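Local structure of L-lysine 6-oxidase (Marinomonas mediterranea, 3WEU) at residues N338-K341 with Y342-F346; G414-E418 with G419-A423; P498-L501 with T502-M505; C507-Q510 with A511-N515. The protein oxidises the epsilon-amino group of free L-lysine with a cysteine tryptophylquinone cofactor, releasing ammonium and the hydrogen peroxide that makes it antibacterial. All coordinates share one frame; numbering follows the deposited sequence.

Interaction 1 (N338-K341 with Y342-F346)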
loop_
_atom_site.group_PDB
_atom_site.type_symbol
_atom_site.label_atom_id
_atom_site.label_comp_id
_atom_site.label_asym_id
_atom_site.label_seq_id
_atom_site.Cartn_x
_atom_site.Cartn_y
_atom_site.Cartn_z
ATOM N N ASN A 338 -31.967 5.125 48.433
ATOM C CA ASN A 338 -31.699 4.175 47.370
ATOM C C ASN A 338 -31.914 4.716 45.965
ATOM O O ASN A 338 -31.041 4.557 45.076
ATOM C CB ASN A 338 -32.583 2.947 47.515
ATOM C CG ASN A 338 -32.189 2.067 48.662
ATOM O OD1 ASN A 338 -31.052 2.030 49.067
ATOM N ND2 ASN A 338 -33.134 1.298 49.149
ATOM N N ARG A 339 -33.048 5.382 45.733
ATOM C CA ARG A 339 -33.317 5.923 44.390
ATOM C C ARG A 339 -32.319 7.020 44.027
ATOM O O ARG A 339 -31.869 7.110 42.870
ATOM C CB ARG A 339 -34.745 6.441 44.256
ATOM C CG ARG A 339 -35.801 5.353 44.372
ATOM C CD ARG A 339 -37.183 5.934 44.128
ATOM N NE ARG A 339 -37.725 6.344 45.399
ATOM C CZ ARG A 339 -37.833 7.589 45.806
ATOM N NH1 ARG A 339 -37.484 8.572 45.028
ATOM N NH2 ARG A 339 -38.302 7.834 46.996
ATOM N N MET A 340 -31.973 7.848 45.020
ATOM C CA MET A 340 -31.046 8.938 44.795
ATOM C C MET A 340 -29.610 8.409 44.491
ATOM O O MET A 340 -28.881 8.994 43.676
ATOM C CB MET A 340 -30.973 9.824 46.015
ATOM C CG MET A 340 -32.163 10.686 46.261
ATOM S SD MET A 340 -32.369 11.962 45.029
ATOM C CE MET A 340 -30.795 12.639 44.957
ATOM N N LYS A 341 -29.221 7.350 45.178
ATOM C CA LYS A 341 -27.924 6.740 44.937
ATOM C C LYS A 341 -27.890 6.246 43.478
ATOM O O LYS A 341 -26.914 6.477 42.806
ATOM C CB LYS A 341 -27.647 5.617 45.850
ATOM C CG LYS A 341 -26.166 5.222 45.861
ATOM C CD LYS A 341 -25.975 4.049 46.797
ATOM C CE LYS A 341 -24.736 4.100 47.695
ATOM N NZ LYS A 341 -23.655 4.860 47.053
ATOM N N TYR A 342 -28.949 5.577 43.011
ATOM C CA TYR A 342 -29.067 5.051 41.645
ATOM C C TYR A 342 -28.927 6.212 40.647
ATOM O O TYR A 342 -28.119 6.194 39.741
ATOM C CB TYR A 342 -30.444 4.341 41.518
ATOM C CG TYR A 342 -30.798 3.696 40.211
ATOM C CD1 TYR A 342 -30.973 4.439 39.049
ATOM C CD2 TYR A 342 -30.998 2.311 40.135
ATOM C CE1 TYR A 342 -31.318 3.824 37.827
ATOM C CE2 TYR A 342 -31.304 1.709 38.919
ATOM C CZ TYR A 342 -31.486 2.464 37.780
ATOM O OH TYR A 342 -31.779 1.841 36.583
ATOM N N TYR A 343 -29.682 7.282 40.875
ATOM C CA TYR A 343 -29.644 8.443 40.036
ATOM C C TYR A 343 -28.293 9.168 40.023
ATOM O O TYR A 343 -27.827 9.619 38.983
ATOM C CB TYR A 343 -30.706 9.460 40.533
ATOM C CG TYR A 343 -30.609 10.796 39.851
ATOM C CD1 TYR A 343 -31.090 10.990 38.587
ATOM C CD2 TYR A 343 -30.034 11.889 40.481
ATOM C CE1 TYR A 343 -31.020 12.254 37.955
ATOM C CE2 TYR A 343 -29.955 13.132 39.879
ATOM C CZ TYR A 343 -30.455 13.312 38.596
ATOM O OH TYR A 343 -30.333 14.536 37.944
ATOM N N ASN A 344 -27.677 9.236 41.187
ATOM C CA ASN A 344 -26.417 9.981 41.307
ATOM C C ASN A 344 -25.262 9.250 40.647
ATOM O O ASN A 344 -24.203 9.826 40.480
ATOM C CB ASN A 344 -26.108 10.307 42.741
ATOM C CG ASN A 344 -26.935 11.461 43.266
ATOM O OD1 ASN A 344 -27.217 12.410 42.540
ATOM N ND2 ASN A 344 -27.087 11.489 44.576
ATOM N N TYR A 345 -25.478 7.992 40.216
ATOM C CA TYR A 345 -24.486 7.317 39.396
ATOM C C TYR A 345 -24.583 7.613 37.919
ATOM O O TYR A 345 -23.691 7.168 37.127
ATOM C CB TYR A 345 -24.585 5.813 39.631
ATOM C CG TYR A 345 -23.919 5.283 40.896
ATOM C CD1 TYR A 345 -22.604 5.682 41.269
ATOM C CD2 TYR A 345 -24.558 4.355 41.705
ATOM C CE1 TYR A 345 -21.968 5.119 42.412
ATOM C CE2 TYR A 345 -23.935 3.813 42.847
ATOM C CZ TYR A 345 -22.649 4.165 43.152
ATOM O OH TYR A 345 -22.055 3.632 44.195
ATOM N N PHE A 346 -25.624 8.349 37.505
ATOM C CA PHE A 346 -25.739 8.807 36.105
ATOM C C PHE A 346 -24.956 10.069 35.916
ATOM O O PHE A 346 -24.961 10.944 36.767
ATOM C CB PHE A 346 -27.193 8.938 35.678
ATOM C CG PHE A 346 -27.844 7.588 35.423
ATOM C CD1 PHE A 346 -28.101 6.706 36.448
ATOM C CD2 PHE A 346 -28.174 7.243 34.150
ATOM C CE1 PHE A 346 -28.651 5.454 36.203
ATOM C CE2 PHE A 346 -28.718 6.008 33.850
ATOM C CZ PHE A 346 -28.950 5.096 34.871
#
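Asn338 O accepts a hydrogen bond from Tyr342 N at 3.1 Å, the first of three sound i to i+4 bonds in this last part of helix 336-344. Its amide end looks backward, ND2 bonding to Asn335 OD1. Arg339 O takes Tyr343 N at 3.0 Å with an N-H...O angle of 165°. Met340 O receives Asn344 N at 2.8 Å. The Met340 chain is bent at chi2 and chi3, which curls CE back to 3.9 Å from Asn344 ND2. Lys341 closes the series with a weak bond, Tyr345 N lying 3.3 Å from Lys341 O. With CG anti to the backbone N (chi1 -165°), the lysine runs alongside the Tyr345 side chain, both pointing the same way, and NZ makes a weak 3.5 Å bond to Tyr345 OH. Tyr342 and Tyr343 turn elsewhere: the first sends OH to Phe321 O and meets Trp416 edge-to-face, the second packs on Leu410 and Ala417 and bonds Gln348. This is the C-terminal end of an alpha helix lying against helix 407-418, its regular i to i+4 bonding weakening as the chain passes into a loop.

Interaction 2 (G414-E418 with G419-A423); sequences GQWAE and GEFTA
Gly419 takes a positive phi of 93° straight after helix 407-418, and two backbone bonds fold back from this bend into the last helical turn. Gly419 N reaches Trp416 O at 2.9 Å, coming from above the carbonyl plane, and Glu420 N reaches Gln415 O, also at 2.9 Å. Past the bend, Glu420 is the centre of an inverse gamma turn, closed by a weak bond from Phe421 N to Gly419 O, and the chain then enters the short strand 421-422. That reversal brings Phe421 alongside Trp416. Phe421 CG sits between the backbone N and the carbonyl carbon (chi1 69°), and the phenyl ring receives Trp416 CD1 over its centre, 3.4 Å above the plane; the five-membered ring of the indole is inclined at 45° to the phenyl plane. Phe421 CE1 also lies 3.4 Å from Trp416 O. On the Gln415 side of the turn, Gln415 NE2 comes within 3.9 Å of Glu420 CB, though its hydrogen bonds go to Tyr291 O and Ser289 O. Trp416 NE1 is likewise used elsewhere, by Tyr328 O. The paired 6→1 and 5→2-type closure, with a glycine in the left-handed (positive phi) conformation, is a Schellman motif, here leading from a helix into a strand that pairs with strand 293-294.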
loop_
_atom_site.group_PDB
_atom_site.type_symbol
_atom_site.label_atom_id
_atom_site.label_comp_id
_atom_site.label_asym_id
_atom_site.label_seq_id
_atom_site.Cartn_x
_atom_site.Cartn_y
_atom_site.Cartn_z
ATOM N N GLY A 414 -34.448 11.916 37.515
ATOM C CA GLY A 414 -34.300 12.720 38.723
ATOM C C GLY A 414 -35.641 12.900 39.448
ATOM O O GLY A 414 -35.658 12.958 40.677
ATOM N N GLN A 415 -36.750 13.004 38.707
ATOM C CA GLN A 415 -38.051 13.057 39.327
ATOM C C GLN A 415 -38.347 11.735 40.036
ATOM O O GLN A 415 -38.842 11.709 41.175
ATOM C CB GLN A 415 -39.125 13.381 38.297
ATOM C CG GLN A 415 -39.047 14.772 37.681
ATOM C CD GLN A 415 -38.953 15.855 38.719
ATOM O OE1 GLN A 415 -37.839 16.238 39.160
ATOM N NE2 GLN A 415 -40.099 16.384 39.120
ATOM N N TRP A 416 -38.041 10.630 39.394
ATOM C CA TRP A 416 -38.107 9.358 40.029
ATOM C C TRP A 416 -37.302 9.306 41.284
ATOM O O TRP A 416 -37.832 8.866 42.344
ATOM C CB TRP A 416 -37.735 8.218 39.043
ATOM C CG TRP A 416 -37.536 6.890 39.648
ATOM C CD1 TRP A 416 -38.495 5.931 39.917
ATOM C CD2 TRP A 416 -36.287 6.285 39.979
ATOM N NE1 TRP A 416 -37.917 4.823 40.452
ATOM C CE2 TRP A 416 -36.561 5.018 40.529
ATOM C CE3 TRP A 416 -34.976 6.729 39.954
ATOM C CZ2 TRP A 416 -35.565 4.172 40.945
ATOM C CZ3 TRP A 416 -33.974 5.886 40.426
ATOM C CH2 TRP A 416 -34.268 4.629 40.883
ATOM N N ALA A 417 -36.057 9.772 41.223
ATOM C CA ALA A 417 -35.187 9.734 42.388
ATOM C C ALA A 417 -35.807 10.552 43.569
ATOM O O ALA A 417 -35.781 10.117 44.753
ATOM C CB ALA A 417 -33.860 10.326 42.035
ATOM N N GLU A 418 -36.333 11.720 43.222
ATOM C CA GLU A 418 -37.125 12.534 44.188
ATOM C C GLU A 418 -38.393 11.934 44.744
ATOM O O GLU A 418 -38.872 12.443 45.739
ATOM C CB GLU A 418 -37.454 13.902 43.633
ATOM C CG GLU A 418 -36.206 14.714 43.343
ATOM C CD GLU A 418 -35.502 15.238 44.598
ATOM O OE1 GLU A 418 -35.990 15.079 45.718
ATOM O OE2 GLU A 418 -34.449 15.823 44.427
ATOM N N GLY A 419 -38.958 10.893 44.139
ATOM C CA GLY A 419 -40.211 10.339 44.607
ATOM C C GLY A 419 -41.421 10.965 43.882
ATOM O O GLY A 419 -42.551 10.604 44.156
ATOM N N GLU A 420 -41.156 11.829 42.921
ATOM C CA GLU A 420 -42.168 12.454 42.059
ATOM C C GLU A 420 -42.497 11.576 40.891
ATOM O O GLU A 420 -42.200 11.878 39.760
ATOM C CB GLU A 420 -41.683 13.782 41.588
ATOM C CG GLU A 420 -41.321 14.754 42.726
ATOM C CD GLU A 420 -42.583 15.347 43.424
ATOM O OE1 GLU A 420 -43.723 14.832 43.247
ATOM O OE2 GLU A 420 -42.424 16.326 44.158
ATOM N N PHE A 421 -43.079 10.447 41.175
ATOM C CA PHE A 421 -43.516 9.570 40.146
ATOM C C PHE A 421 -44.633 8.684 40.574
ATOM O O PHE A 421 -44.768 8.378 41.740
ATOM C CB PHE A 421 -42.407 8.630 39.619
ATOM C CG PHE A 421 -41.945 7.569 40.587
ATOM C CD1 PHE A 421 -41.065 7.864 41.638
ATOM C CD2 PHE A 421 -42.344 6.266 40.422
ATOM C CE1 PHE A 421 -40.569 6.859 42.479
ATOM C CE2 PHE A 421 -41.932 5.284 41.297
ATOM C CZ PHE A 421 -41.045 5.563 42.322
ATOM N N THR A 422 -45.356 8.187 39.598
ATOM C CA THR A 422 -46.395 7.223 39.837
ATOM C C THR A 422 -46.102 5.886 39.291
ATOM O O THR A 422 -45.187 5.688 38.462
ATOM C CB THR A 422 -47.661 7.705 39.085
ATOM O OG1 THR A 422 -47.296 7.988 37.730
ATOM C CG2 THR A 422 -48.211 8.954 39.701
ATOM N N ALA A 423 -46.915 4.970 39.722
ATOM C CA ALA A 423 -46.991 3.627 39.237
ATOM C C ALA A 423 -48.336 3.451 38.624
ATOM O O ALA A 423 -49.326 4.027 39.079
ATOM C CB ALA A 423 -46.786 2.681 40.404
#

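Interaction 3 (P498-L501 with T502-M505)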
loop_
_atom_site.group_PDB
_atom_site.type_symbol
_atom_site.label_atom_id
_atom_site.label_comp_id
_atom_site.label_asym_id
_atom_site.label_seq_id
_atom_site.Cartn_x
_atom_site.Cartn_y
_atom_site.Cartn_z
ATOM N N PRO A 498 -33.231 16.997 0.522
ATOM C CA PRO A 498 -32.871 15.601 0.334
ATOM C C PRO A 498 -31.345 15.379 0.462
ATOM O O PRO A 498 -30.511 16.115 -0.083
ATOM C CB PRO A 498 -33.370 15.275 -1.057
ATOM C CG PRO A 498 -34.503 16.180 -1.275
ATOM C CD PRO A 498 -34.267 17.419 -0.428
ATOM N N GLY A 499 -30.983 14.352 1.232
ATOM C CA GLY A 499 -29.608 14.070 1.518
ATOM C C GLY A 499 -29.102 14.720 2.797
ATOM O O GLY A 499 -28.042 14.302 3.308
ATOM N N ASP A 500 -29.860 15.613 3.396
ATOM C CA ASP A 500 -29.332 16.352 4.525
ATOM C C ASP A 500 -29.171 15.541 5.813
ATOM O O ASP A 500 -28.234 15.776 6.596
ATOM C CB ASP A 500 -30.106 17.642 4.762
ATOM C CG ASP A 500 -29.693 18.765 3.791
ATOM O OD1 ASP A 500 -28.746 18.574 3.011
ATOM O OD2 ASP A 500 -30.400 19.777 3.861
ATOM N N LEU A 501 -30.095 14.614 6.069
ATOM C CA LEU A 501 -30.048 13.858 7.324
ATOM C C LEU A 501 -28.946 12.809 7.370
ATOM O O LEU A 501 -28.518 12.432 8.466
ATOM C CB LEU A 501 -31.406 13.257 7.687
ATOM C CG LEU A 501 -32.318 14.193 8.462
ATOM C CD1 LEU A 501 -32.525 15.482 7.809
ATOM C CD2 LEU A 501 -33.652 13.543 8.755
ATOM N N THR A 502 -28.428 12.360 6.220
ATOM C CA THR A 502 -27.390 11.317 6.217
ATOM C C THR A 502 -26.032 11.788 5.719
ATOM O O THR A 502 -25.060 11.055 5.721
ATOM C CB THR A 502 -27.825 10.071 5.415
ATOM O OG1 THR A 502 -28.118 10.415 4.045
ATOM C CG2 THR A 502 -29.086 9.401 6.129
ATOM N N LYS A 503 -25.915 13.024 5.273
ATOM C CA LYS A 503 -24.702 13.374 4.550
ATOM C C LYS A 503 -23.464 13.406 5.399
ATOM O O LYS A 503 -22.344 13.234 4.873
ATOM C CB LYS A 503 -24.866 14.726 3.859
ATOM C CG LYS A 503 -25.031 15.877 4.792
ATOM C CD LYS A 503 -25.552 17.100 4.066
ATOM C CE LYS A 503 -25.887 18.237 5.039
ATOM N NZ LYS A 503 -26.189 19.536 4.324
ATOM N N ARG A 504 -23.622 13.653 6.679
ATOM C CA ARG A 504 -22.472 13.753 7.578
ATOM C C ARG A 504 -21.808 12.426 7.904
ATOM O O ARG A 504 -20.658 12.377 8.364
ATOM C CB ARG A 504 -22.904 14.429 8.885
ATOM C CG ARG A 504 -23.151 15.907 8.678
ATOM C CD ARG A 504 -23.752 16.475 9.934
ATOM N NE ARG A 504 -23.938 17.930 9.870
ATOM C CZ ARG A 504 -24.934 18.517 9.230
ATOM N NH1 ARG A 504 -25.830 17.768 8.547
ATOM N NH2 ARG A 504 -25.017 19.846 9.229
ATOM N N MET A 505 -22.528 11.324 7.671
ATOM C CA MET A 505 -22.079 10.008 8.072
ATOM C C MET A 505 -20.923 9.568 7.181
ATOM O O MET A 505 -20.637 10.199 6.149
ATOM C CB MET A 505 -23.209 8.972 7.968
ATOM C CG MET A 505 -24.544 9.368 8.571
ATOM S SD MET A 505 -24.422 10.085 10.223
ATOM C CE MET A 505 -24.202 8.578 11.140
HETATM O O HOH W 1 -26.796 12.156 2.226
HETATM O O HOH W 2 -26.189 14.825 8.206
#
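Asp500 OD1 is gripped by two ammonium groups: Lys503 NZ at 3.0 Å, in a salt bridge across this contact, and that of Lys92. The setting is a buried part of the loop between helices 489-492 and 510-515, which includes a type I beta turn from Thr502 to Met505 closed by Met505 N to Thr502 O at 3.2 Å. Lys503 meets the carboxylate from well above its plane, 71° out. A chi1 of 65° tucks Lys503 CG over its own backbone, and beyond CG the chain is extended, carrying it past Gly499 O and alongside Asp500. Glu489 takes NZ as well and Trp96 adds a cation-pi contact, while Arg504, in the same ionic cluster, is bonded to Glu489 and Asp488. Such a dense set of opposite charges would probably keep these groups ionised in the interior. Asp223 ties the loop to strand 223-232 by accepting from Leu501 N and pairing with Thr502 OG1. Two waters bridge the segments. The first donates to Gly499 O at 2.7 Å and to Thr502 OG1 at 2.8 Å. The second donates to Asp500 O at 2.8 Å and accepts from Arg504 N; it lies in the guanidinium plane, at the edge, where Arg504 NH1 gives it a further bond of 3.0 Å.

Interaction 4 (C507-Q510 with A511-N515); sequences CPWQ and ADFFN. With EDO (1,2-ethanediol), chain H; EDO (1,2-ethanediol), chain K.
Trp509 and Phe513 lie side by side, one helical turn apart, where a loop enters helix 510-515. This is the first turn of a short alpha helix, and the Cys507-Pro508 peptide just upstream is cis. The chi1 of Trp509, 66°, sets CG in the cleft flanked by its N and C atoms and swings the indole along the helix so that CZ3 comes to 3.5 Å from Phe513 CD2. Phe513, with CG anti to the backbone N, brings CB and CD2 against Trp509 CZ3. The two rings are near parallel, planes 24° apart, but displaced, with little overlap. Trp626 meets the indole edge-to-face and Phe251 meets the phenyl, so the pair belongs to a larger aromatic cluster. Gln510, bent at chi2, folds its amide over the indole, with CD 3.3 Å above the plane and offset toward the rim. In the backbone, Ala511 N bonds Pro508 O at 3.1 Å, and regular helical bonds follow from Phe513 N to Trp509 O and from Phe514 N to Gln510 O at 2.9 Å. The carboxylate of Asp512 turns back to the loop, OD2 accepting from Ala506 N. Farther along the helix sit two ethanediol molecules, probably from the crystallisation liquor. The ethanediol of chain K places C1 over a face of the Phe514 ring, toward its rim, and its O1 donates to Phe514 O. The ethanediol of chain H spans the Asn515 amide: Asn515 ND2 donates to its O2 at 2.9 Å in a nearly straight bond of 168°.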
loop_
_atom_site.group_PDB
_atom_site.type_symbol
_atom_site.label_atom_id
_atom_site.label_comp_id
_atom_site.label_asym_id
_atom_site.label_seq_id
_atom_site.Cartn_x
_atom_site.Cartn_y
_atom_site.Cartn_z
ATOM N N CYS A 507 -18.612 7.927 4.470
ATOM C CA CYS A 507 -18.762 7.654 3.035
ATOM C C CYS A 507 -17.628 6.777 2.576
ATOM O O CYS A 507 -16.479 7.271 2.365
ATOM C CB CYS A 507 -18.760 8.976 2.296
ATOM S SG CYS A 507 -19.185 8.721 0.558
ATOM N N PRO A 508 -17.876 5.440 2.451
ATOM C CA PRO A 508 -19.116 4.709 2.633
ATOM C C PRO A 508 -19.390 4.331 4.109
ATOM O O PRO A 508 -18.479 4.303 4.926
ATOM C CB PRO A 508 -18.892 3.445 1.836
ATOM C CG PRO A 508 -17.464 3.181 2.051
ATOM C CD PRO A 508 -16.784 4.529 2.110
ATOM N N TRP A 509 -20.660 4.021 4.392
ATOM C CA TRP A 509 -21.144 3.722 5.767
ATOM C C TRP A 509 -20.435 2.573 6.407
ATOM O O TRP A 509 -20.275 2.539 7.630
ATOM C CB TRP A 509 -22.622 3.432 5.777
ATOM C CG TRP A 509 -23.015 2.188 5.051
ATOM C CD1 TRP A 509 -23.407 2.095 3.767
ATOM C CD2 TRP A 509 -23.085 0.875 5.597
ATOM N NE1 TRP A 509 -23.697 0.797 3.447
ATOM C CE2 TRP A 509 -23.470 0.012 4.553
ATOM C CE3 TRP A 509 -22.835 0.340 6.859
ATOM C CZ2 TRP A 509 -23.717 -1.321 4.759
ATOM C CZ3 TRP A 509 -23.001 -1.004 7.035
ATOM C CH2 TRP A 509 -23.446 -1.819 5.998
ATOM N N GLN A 510 -19.959 1.647 5.606
ATOM C CA GLN A 510 -19.257 0.456 6.176
ATOM C C GLN A 510 -18.038 0.877 7.012
ATOM O O GLN A 510 -17.604 0.123 7.850
ATOM C CB GLN A 510 -18.885 -0.559 5.111
ATOM C CG GLN A 510 -20.022 -1.264 4.419
ATOM C CD GLN A 510 -20.524 -0.535 3.158
ATOM O OE1 GLN A 510 -20.240 0.666 2.930
ATOM N NE2 GLN A 510 -21.238 -1.264 2.324
ATOM N N ALA A 511 -17.512 2.113 6.846
ATOM C CA ALA A 511 -16.517 2.639 7.803
ATOM C C ALA A 511 -17.113 2.905 9.173
ATOM O O ALA A 511 -16.491 2.631 10.160
ATOM C CB ALA A 511 -15.902 3.941 7.282
ATOM N N ASP A 512 -18.298 3.500 9.251
ATOM C CA ASP A 512 -18.915 3.728 10.567
ATOM C C ASP A 512 -19.098 2.344 11.215
ATOM O O ASP A 512 -18.834 2.201 12.396
ATOM C CB ASP A 512 -20.229 4.492 10.502
ATOM C CG ASP A 512 -20.050 5.964 10.180
ATOM O OD1 ASP A 512 -19.002 6.546 10.636
ATOM O OD2 ASP A 512 -21.000 6.534 9.562
ATOM N N PHE A 513 -19.527 1.342 10.427
ATOM C CA PHE A 513 -19.796 0.000 10.928
ATOM C C PHE A 513 -18.510 -0.629 11.425
ATOM O O PHE A 513 -18.460 -1.141 12.557
ATOM C CB PHE A 513 -20.472 -0.820 9.827
ATOM C CG PHE A 513 -20.982 -2.227 10.234
ATOM C CD1 PHE A 513 -21.290 -2.577 11.478
ATOM C CD2 PHE A 513 -21.244 -3.141 9.247
ATOM C CE1 PHE A 513 -21.845 -3.837 11.793
ATOM C CE2 PHE A 513 -21.798 -4.390 9.531
ATOM C CZ PHE A 513 -22.078 -4.729 10.836
ATOM N N PHE A 514 -17.427 -0.570 10.635
ATOM C CA PHE A 514 -16.175 -1.176 11.024
ATOM C C PHE A 514 -15.611 -0.513 12.300
ATOM O O PHE A 514 -14.973 -1.148 13.052
ATOM C CB PHE A 514 -15.138 -1.031 9.860
ATOM C CG PHE A 514 -13.839 -1.663 10.135
ATOM C CD1 PHE A 514 -13.708 -3.033 10.104
ATOM C CD2 PHE A 514 -12.710 -0.884 10.435
ATOM C CE1 PHE A 514 -12.490 -3.652 10.365
ATOM C CE2 PHE A 514 -11.498 -1.495 10.699
ATOM C CZ PHE A 514 -11.370 -2.873 10.680
ATOM N N ASN A 515 -15.797 0.785 12.468
ATOM C CA ASN A 515 -15.245 1.510 13.600
ATOM C C ASN A 515 -16.186 1.524 14.835
ATOM O O ASN A 515 -15.746 1.903 15.939
ATOM C CB ASN A 515 -15.124 3.032 13.243
ATOM C CG ASN A 515 -14.054 3.347 12.187
ATOM O OD1 ASN A 515 -13.092 2.649 12.046
ATOM N ND2 ASN A 515 -14.278 4.419 11.445
HETATM C C1 EDO H . -12.237 2.931 8.694
HETATM O O1 EDO H . -11.673 2.712 9.999
HETATM C C2 EDO H . -12.048 4.363 8.241
HETATM O O2 EDO H . -12.720 5.253 9.145
HETATM C C1 EDO K . -12.008 -1.507 14.516
HETATM O O1 EDO K . -13.035 -0.537 14.662
HETATM C C2 EDO K . -12.438 -2.656 15.384
HETATM O O2 EDO K . -12.357 -2.290 16.779
#

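The four contacts form two pairs. Interactions 1 and 2 have centres 12 Å apart and join two packed helices, Tyr343 CE1 lying 3.4 Å from Gly414 CA; Arg339 also approaches Trp416 O, but the position of its guanidinium is doubtful. Interactions 3 and 4 are successive parts of one chain stretch nearer the middle of the molecule, centres 14 Å apart, touching where Met505 CB meets Asp512 OD2 at 3.7 Å. Between the pairs there is no touch; the nearest atoms of interactions 1 and 4 are about 22 Å apart. Interaction 4 ends one residue before Cys516, which is cross-linked to Trp581 in the cysteine tryptophylquinone cofactor, so helix 510-515 leads directly to the redox centre.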